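PDB 4QRN: 5-Carboxyvanillate Decarboxylase from Novosphingobium aromaticivorans, which probably catalyses the metal-dependent, non-oxidative decarboxylation of 5-carboxyvanillate, and binds manganese and a nitrobenzoate inhibitor in its active site. Local coordinates for residues M264-L272 against A318-M326. Residues are numbered along the deposited sequence; the frame is centred on the assembly and turned at random.
Sequences MGEALPYWL and AIKFCQQVM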
loop_
_atom_site.group_PDB
_atom_site.type_symbol
_atom_site.label_atom_id
_atom_site.label_comp_id
_atom_site.label_asym_id
_atom_site.label_seq_id
_atom_site.Cartn_x
_atom_site.Cartn_y
_atom_site.Cartn_z
ATOM N N MET A 264 -6.694 7.042 5.871
ATOM C CA MET A 264 -7.723 6.164 5.328
ATOM C C MET A 264 -7.414 4.691 5.545
ATOM O O MET A 264 -7.891 3.818 4.804
ATOM C CB MET A 264 -8.002 6.478 3.841
ATOM C CG MET A 264 -9.476 6.625 3.474
ATOM S SD MET A 264 -10.198 8.152 4.158
ATOM C CE MET A 264 -11.025 7.557 5.604
ATOM N N GLY A 265 -6.703 4.386 6.627
ATOM C CA GLY A 265 -6.451 2.993 6.983
ATOM C C GLY A 265 -5.194 2.415 6.360
ATOM O O GLY A 265 -5.015 1.198 6.380
ATOM N N GLU A 266 -4.325 3.281 5.830
ATOM C CA GLU A 266 -3.029 2.856 5.283
ATOM C C GLU A 266 -3.238 1.745 4.238
ATOM O O GLU A 266 -2.524 0.750 4.195
ATOM C CB GLU A 266 -2.054 2.433 6.394
ATOM C CG GLU A 266 -1.960 3.443 7.570
ATOM C CD GLU A 266 -1.319 4.791 7.264
ATOM O OE1 GLU A 266 -0.960 5.039 6.099
ATOM O OE2 GLU A 266 -1.185 5.619 8.221
ATOM N N ALA A 267 -4.271 1.942 3.421
ATOM C CA ALA A 267 -4.684 1.066 2.322
ATOM C C ALA A 267 -5.337 -0.235 2.744
ATOM O O ALA A 267 -5.876 -0.929 1.881
ATOM C CB ALA A 267 -3.506 0.783 1.317
ATOM N N LEU A 268 -5.263 -0.614 4.019
ATOM C CA LEU A 268 -5.769 -1.931 4.391
ATOM C C LEU A 268 -7.253 -2.133 4.056
ATOM O O LEU A 268 -7.608 -3.225 3.618
ATOM C CB LEU A 268 -5.447 -2.273 5.848
ATOM C CG LEU A 268 -3.954 -2.263 6.229
ATOM C CD1 LEU A 268 -3.770 -2.932 7.598
ATOM C CD2 LEU A 268 -3.050 -2.950 5.214
ATOM N N PRO A 269 -8.120 -1.117 4.209
ATOM C CA PRO A 269 -9.524 -1.343 3.837
ATOM C C PRO A 269 -9.681 -1.695 2.352
ATOM O O PRO A 269 -10.554 -2.495 1.993
ATOM C CB PRO A 269 -10.208 -0.018 4.220
ATOM C CG PRO A 269 -9.342 0.478 5.384
ATOM C CD PRO A 269 -7.931 0.169 4.917
ATOM N N TYR A 270 -8.871 -1.076 1.488
ATOM C CA TYR A 270 -8.952 -1.328 0.063
ATOM C C TYR A 270 -8.408 -2.712 -0.285
ATOM O O TYR A 270 -8.940 -3.396 -1.167
ATOM C CB TYR A 270 -8.207 -0.232 -0.663
ATOM C CG TYR A 270 -8.320 -0.258 -2.174
ATOM C CD1 TYR A 270 -9.476 0.146 -2.817
ATOM C CD2 TYR A 270 -7.227 -0.646 -2.962
ATOM C CE1 TYR A 270 -9.537 0.168 -4.216
ATOM C CE2 TYR A 270 -7.284 -0.617 -4.335
ATOM C CZ TYR A 270 -8.433 -0.201 -4.958
ATOM O OH TYR A 270 -8.523 -0.127 -6.322
ATOM N N TRP A 271 -7.353 -3.128 0.409
ATOM C CA TRP A 271 -6.756 -4.439 0.209
ATOM C C TRP A 271 -7.543 -5.573 0.870
ATOM O O TRP A 271 -7.131 -6.724 0.768
ATOM C CB TRP A 271 -5.366 -4.472 0.816
ATOM C CG TRP A 271 -4.261 -3.793 0.082
ATOM C CD1 TRP A 271 -3.475 -2.788 0.563
ATOM C CD2 TRP A 271 -3.717 -4.161 -1.188
ATOM N NE1 TRP A 271 -2.470 -2.502 -0.335
ATOM C CE2 TRP A 271 -2.595 -3.333 -1.414
ATOM C CE3 TRP A 271 -4.034 -5.148 -2.117
ATOM C CZ2 TRP A 271 -1.797 -3.458 -2.552
ATOM C CZ3 TRP A 271 -3.245 -5.258 -3.265
ATOM C CH2 TRP A 271 -2.145 -4.431 -3.455
ATOM N N LEU A 272 -8.634 -5.278 1.579
ATOM C CA LEU A 272 -9.193 -6.250 2.516
ATOM C C LEU A 272 -9.485 -7.610 1.903
ATOM O O LEU A 272 -9.199 -8.642 2.515
ATOM C CB LEU A 272 -10.470 -5.689 3.121
ATOM C CG LEU A 272 -11.163 -6.582 4.134
ATOM C CD1 LEU A 272 -10.233 -6.942 5.325
ATOM C CD2 LEU A 272 -12.450 -5.877 4.603
ATOM N N ALA A 318 -12.814 7.865 -1.236
ATOM C CA ALA A 318 -12.064 7.024 -0.318
ATOM C C ALA A 318 -12.699 7.004 1.070
ATOM O O ALA A 318 -12.771 5.946 1.706
ATOM C CB ALA A 318 -10.626 7.457 -0.240
ATOM N N ILE A 319 -13.172 8.153 1.536
ATOM C CA ILE A 319 -13.848 8.203 2.828
ATOM C C ILE A 319 -15.081 7.304 2.799
ATOM O O ILE A 319 -15.303 6.515 3.714
ATOM C CB ILE A 319 -14.232 9.653 3.192
ATOM C CG1 ILE A 319 -12.960 10.479 3.404
ATOM C CG2 ILE A 319 -15.114 9.668 4.417
ATOM C CD1 ILE A 319 -13.236 11.966 3.403
ATOM N N LYS A 320 -15.894 7.440 1.756
ATOM C CA LYS A 320 -17.115 6.654 1.678
ATOM C C LYS A 320 -16.818 5.165 1.567
ATOM O O LYS A 320 -17.534 4.343 2.142
ATOM C CB LYS A 320 -17.982 7.124 0.510
ATOM C CG LYS A 320 -18.680 8.449 0.773
ATOM C CD LYS A 320 -19.552 8.878 -0.396
ATOM C CE LYS A 320 -20.450 10.056 -0.023
ATOM N NZ LYS A 320 -21.272 10.478 -1.211
ATOM N N PHE A 321 -15.789 4.813 0.810
ATOM C CA PHE A 321 -15.404 3.410 0.672
ATOM C C PHE A 321 -15.069 2.844 2.046
ATOM O O PHE A 321 -15.523 1.774 2.465
ATOM C CB PHE A 321 -14.199 3.299 -0.268
ATOM C CG PHE A 321 -13.708 1.885 -0.447
ATOM C CD1 PHE A 321 -12.825 1.339 0.469
ATOM C CD2 PHE A 321 -14.120 1.112 -1.516
ATOM C CE1 PHE A 321 -12.364 0.034 0.330
ATOM C CE2 PHE A 321 -13.682 -0.193 -1.644
ATOM C CZ PHE A 321 -12.798 -0.732 -0.719
ATOM N N CYS A 322 -14.262 3.603 2.774
ATOM C CA CYS A 322 -13.803 3.153 4.063
ATOM C C CYS A 322 -14.990 3.074 5.064
ATOM O O CYS A 322 -15.061 2.153 5.878
ATOM C CB CYS A 322 -12.707 4.110 4.516
ATOM S SG CYS A 322 -11.706 3.549 5.863
ATOM N N GLN A 323 -15.905 4.041 5.003
ATOM C CA GLN A 323 -17.092 3.996 5.855
ATOM C C GLN A 323 -17.907 2.736 5.576
ATOM O O GLN A 323 -18.461 2.124 6.487
ATOM C CB GLN A 323 -17.989 5.223 5.637
ATOM C CG GLN A 323 -17.408 6.490 6.242
ATOM C CD GLN A 323 -18.209 7.724 5.831
ATOM O OE1 GLN A 323 -18.682 7.809 4.699
ATOM N NE2 GLN A 323 -18.368 8.683 6.753
ATOM N N GLN A 324 -18.008 2.344 4.310
ATOM C CA GLN A 324 -18.733 1.131 3.978
ATOM C C GLN A 324 -18.022 -0.114 4.529
ATOM O O GLN A 324 -18.681 -1.016 5.061
ATOM C CB GLN A 324 -18.923 1.043 2.469
ATOM C CG GLN A 324 -19.814 -0.130 2.038
ATOM C CD GLN A 324 -19.747 -0.435 0.551
ATOM O OE1 GLN A 324 -19.659 0.468 -0.281
ATOM N NE2 GLN A 324 -19.792 -1.722 0.211
ATOM N N VAL A 325 -16.700 -0.183 4.404
ATOM C CA VAL A 325 -15.961 -1.373 4.840
ATOM C C VAL A 325 -15.918 -1.493 6.365
ATOM O O VAL A 325 -16.115 -2.567 6.926
ATOM C CB VAL A 325 -14.504 -1.316 4.299
ATOM C CG1 VAL A 325 -13.637 -2.409 4.935
ATOM C CG2 VAL A 325 -14.507 -1.452 2.782
ATOM N N MET A 326 -15.636 -0.375 7.028
ATOM C CA MET A 326 -15.388 -0.373 8.476
ATOM C C MET A 326 -16.671 -0.161 9.272
ATOM O O MET A 326 -16.718 -0.519 10.449
ATOM C CB MET A 326 -14.479 0.803 8.881
ATOM C CG MET A 326 -13.206 1.055 8.148
ATOM S SD MET A 326 -11.820 0.183 8.762
ATOM C CE MET A 326 -11.842 0.437 10.534
#
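Met-264 lays the end of its side chain across the first turn of 318-326, its SD 3.7 Å from CG1 of Ile-319 and its CE 4.0 Å from CB of Cys-322. The thioether lies roughly perpendicular to the Ile-319 side chain, and bends at chi2 (71°) and chi3 (-99°) curl it over the helix while CG of Met-264 lies 4.0 Å from CB of Ala-318. With an alanine in place of Met-264, Ile-319 and Cys-322 would probably lose their thioether partner and a gap would be likely to open beside Val-308 and Val-331. Farther along, the two backbones come nearest at Pro-269, whose CA is 6.2 Å from CA of Cys-322. CG of Pro-269 faces the helix, with SD of Met-326 at 4.2 Å; SG of Cys-322 is also near it in one of two conformers, a contact the other may change. Phe-321 meets the same turn with its CE1 edge, 3.5 Å from the carbonyl O of Pro-269 and near the ring plane, whereas CD1 of Tyr-270 comes over one face of the Phe-321 ring. The two ring planes are inclined at 56°, so the pair is neither a stack nor T-shaped. Leu-272 and Val-325 close the far end, running antiparallel alongside one another with CD2 of Leu-272 3.7 Å from CG1 of Val-325. No hydrogen bond crosses, so the join rests on apolar contact. The hydroxyl of Tyr-270 instead bonds to the carbonyl O of Met-264 of the second subunit, extending the cluster to the dimer interface. The contact joins helices that come after two adjacent strands of the parallel sheet, 259-261 and 306-309 respectively, in the helical shell around a beta/alpha barrel, the fold of the amidohydrolase superfamily.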